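Local coordinates for enoyl-CoA hydratase (Mycobacterium smegmatis, PDB 3PE8), which probably catalyses the hydration of 2-enoyl-CoA thioesters as a zinc-carrying member of the enoyl-CoA hydratase/isomerase (crotonase) family, at residues A103-L108 against A126-R131. Residues are numbered along the deposited sequence; the frame is centred on the assembly and turned at random.
With ZN (zinc ion), chain C.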
ATOM      1  N   ALA A 103     -26.769   5.995  17.676  1.00  9.55           N
ATOM      2  CA  ALA A 103     -26.027   4.934  16.988  1.00  8.97           C
ATOM      3  C   ALA A 103     -24.713   4.838  17.780  1.00  9.33           C
ATOM      4  O   ALA A 103     -23.875   5.726  17.707  1.00  9.96           O
ATOM      5  CB  ALA A 103     -25.760   5.321  15.551  1.00  9.67           C
ATOM      6  N   VAL A 104     -24.595   3.809  18.592  1.00  9.45           N
ATOM      7  CA  VAL A 104     -23.552   3.710  19.604  1.00 10.02           C
ATOM      8  C   VAL A 104     -22.741   2.446  19.452  1.00 10.66           C
ATOM      9  O   VAL A 104     -23.288   1.360  19.377  1.00 10.77           O
ATOM     10  CB  VAL A 104     -24.171   3.795  21.027  1.00 10.87           C
ATOM     11  CG1 VAL A 104     -23.066   3.763  22.125  1.00 12.14           C
ATOM     12  CG2 VAL A 104     -25.031   5.071  21.140  1.00 13.48           C
ATOM     13  N   THR A 105     -21.417   2.603  19.346  1.00 10.68           N
ATOM     14  CA  THR A 105     -20.461   1.506  19.423  1.00 11.00           C
ATOM     15  C   THR A 105     -20.706   0.524  18.288  1.00 10.20           C
ATOM     16  O   THR A 105     -20.511   0.915  17.145  1.00  9.42           O
ATOM     17  CB  THR A 105     -20.382   0.962  20.848  1.00 12.06           C
ATOM     18  OG1 THR A 105     -20.235   2.099  21.705  1.00 11.55           O
ATOM     19  CG2 THR A 105     -19.153   0.045  21.057  1.00 14.00           C
ATOM     20  N   GLY A 106     -21.161  -0.706  18.507  1.00 11.75           N
ATOM     21  CA  GLY A 106     -21.492  -1.568  17.361  1.00 11.66           C
ATOM     22  C   GLY A 106     -22.554  -0.985  16.455  1.00 10.79           C
ATOM     23  O   GLY A 106     -22.565  -1.257  15.259  1.00 10.91           O
ATOM     24  N   GLY A 107     -23.471  -0.196  16.999  1.00 10.62           N
ATOM     25  CA  GLY A 107     -24.421   0.480  16.156  1.00 10.38           C
ATOM     26  C   GLY A 107     -23.829   1.585  15.284  1.00  9.27           C
ATOM     27  O   GLY A 107     -24.327   1.864  14.192  1.00  9.64           O
ATOM     28  N   LEU A 108     -22.795   2.246  15.784  1.00  9.33           N
ATOM     29  CA  LEU A 108     -22.039   3.201  14.970  1.00  8.75           C
ATOM     30  C   LEU A 108     -21.282   2.439  13.872  1.00  8.87           C
ATOM     31  O   LEU A 108     -21.252   2.884  12.725  1.00  9.22           O
ATOM     32  CB  LEU A 108     -21.084   4.038  15.837  1.00  8.88           C
ATOM     33  CG  LEU A 108     -20.100   4.976  15.152  1.00  9.64           C
ATOM     34  CD1 LEU A 108     -20.817   5.933  14.187  1.00 10.09           C
ATOM     35  CD2 LEU A 108     -19.290   5.757  16.249  1.00 10.59           C
ATOM     36  N   ALA A 126     -21.940   7.813  18.873  1.00  9.03           N
ATOM     37  CA  ALA A 126     -20.914   7.676  19.929  1.00  9.47           C
ATOM     38  C   ALA A 126     -20.181   6.373  19.860  1.00  9.68           C
ATOM     39  O   ALA A 126     -20.722   5.367  19.399  1.00 10.29           O
ATOM     40  CB  ALA A 126     -21.555   7.878  21.354  1.00 11.04           C
ATOM     41  N   ASP A 127     -18.933   6.405  20.334  1.00 10.87           N
ATOM     42  CA  ASP A 127     -18.103   5.230  20.470  1.00 11.25           C
ATOM     43  C   ASP A 127     -17.783   5.035  21.930  1.00 12.47           C
ATOM     44  O   ASP A 127     -17.032   5.833  22.513  1.00 13.68           O
ATOM     45  CB  ASP A 127     -16.815   5.374  19.677  1.00 10.44           C
ATOM     46  CG  ASP A 127     -15.906   4.178  19.846  1.00 12.90           C
ATOM     47  OD1 ASP A 127     -16.416   3.138  20.285  1.00 14.70           O
ATOM     48  OD2 ASP A 127     -14.685   4.264  19.635  1.00 13.01           O
ATOM     49  N   THR A 128     -18.347   4.007  22.550  1.00 12.56           N
ATOM     50  CA  THR A 128     -18.061   3.732  23.945  1.00 14.90           C
ATOM     51  C   THR A 128     -17.116   2.544  24.186  1.00 16.30           C
ATOM     52  O   THR A 128     -16.991   2.095  25.340  1.00 17.16           O
ATOM     53  CB  THR A 128     -19.343   3.530  24.728  1.00 16.52           C
ATOM     54  OG1 THR A 128     -20.005   2.318  24.302  1.00 17.81           O
ATOM     55  CG2 THR A 128     -20.245   4.743  24.570  1.00 16.54           C
ATOM     56  N   HIS A 129     -16.459   2.048  23.121  1.00 16.81           N
ATOM     57  CA  HIS A 129     -15.584   0.871  23.253  1.00 18.84           C
ATOM     58  C   HIS A 129     -14.642   1.047  24.407  1.00 21.11           C
ATOM     59  O   HIS A 129     -14.475   0.114  25.231  1.00 22.72           O
ATOM     60  CB  HIS A 129     -14.758   0.583  21.971  1.00 17.25           C
ATOM     61  CG  HIS A 129     -15.511  -0.074  20.854  1.00 16.95           C
ATOM     62  ND1 HIS A 129     -16.034   0.626  19.788  1.00 17.82           N
ATOM     63  CD2 HIS A 129     -15.862  -1.375  20.651  1.00 19.61           C
ATOM     64  CE1 HIS A 129     -16.656  -0.208  18.974  1.00 21.66           C
ATOM     65  NE2 HIS A 129     -16.541  -1.429  19.461  1.00 20.41           N
ATOM     66  N   ALA A 130     -13.982   2.194  24.502  1.00 21.33           N
ATOM     67  CA  ALA A 130     -12.970   2.367  25.544  1.00 23.99           C
ATOM     68  C   ALA A 130     -13.629   2.326  26.917  1.00 25.50           C
ATOM     69  O   ALA A 130     -13.141   1.620  27.810  1.00 26.13           O
ATOM     70  CB  ALA A 130     -12.178   3.650  25.354  1.00 24.36           C
ATOM     71  N   ARG A 131     -14.751   3.040  27.051  1.00 24.13           N
ATOM     72  CA  ARG A 131     -15.501   3.099  28.300  0.50 25.82           C
ATOM     73  C   ARG A 131     -15.885   1.707  28.823  1.00 26.47           C
ATOM     74  O   ARG A 131     -15.768   1.459  30.019  1.00 28.74           O
ATOM     75  CB  ARG A 131     -16.744   3.994  28.128  0.50 25.96           C
ATOM     76  CG  ARG A 131     -17.398   4.460  29.418  0.50 28.89           C
ATOM     77  CD  ARG A 131     -18.564   5.450  29.141  0.50 31.01           C
ATOM     78  NE  ARG A 131     -18.132   6.832  28.875  0.50 32.13           N
ATOM     79  CZ  ARG A 131     -18.836   7.717  28.164  0.50 31.73           C
ATOM     80  NH1 ARG A 131     -20.001   7.377  27.628  0.50 31.40           N
ATOM     81  NH2 ARG A 131     -18.376   8.946  27.985  0.50 31.02           N
TER
HETATM   82 ZN    ZN C 254     -17.645  -2.907  18.026  0.60 21.23          ZN
HETATM   83  O   HOH W   1     -19.398  -3.216  19.397  1.00 19.50           O
HETATM   84  O   HOH W   2     -16.733  -4.536  17.761  1.00 16.63           O
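Thr105 CG2 sits over the centre of the His129 imidazole, 3.3 Å from the ring centroid, in a CH-pi contact on one face; the carboxylate carbon of Asp127 lies at the ring edge. Thr105 OG1 lies beside its own backbone N (chi1 -48°), with CG2 anti to that N, and OG1 shares a hydrogen bond with Thr128 OG1 (2.6 Å). One threonine thus touches both neighbours, its methyl the histidine and its hydroxyl Thr128. Asp127 OD1 accepts twice from His129, from opposite faces of the carboxylate: ND1 at 2.6 Å on the syn side, and the backbone N at 3.0 Å in an Asx turn. The parallel strands 102-104 and 124-126 pair through Ala126 N to Ala103 O (3.1 Å) and Thr105 N to Ala126 O (2.9 Å), while Leu108 CD2 packs against Ala126 O. Thr105 holds the N-cap position of helix 106-113, which carries Glu109, so the contact unites both protein ligands of the zinc. Asp127 OD2 is held by Ser157. The proton on ND1 leaves NE2 to bind zinc at 2.3 Å, alongside Glu109 and two waters. Asp127 is therefore a second-shell residue, consistent with its orienting the ring, and would probably make His129 a stronger zinc donor.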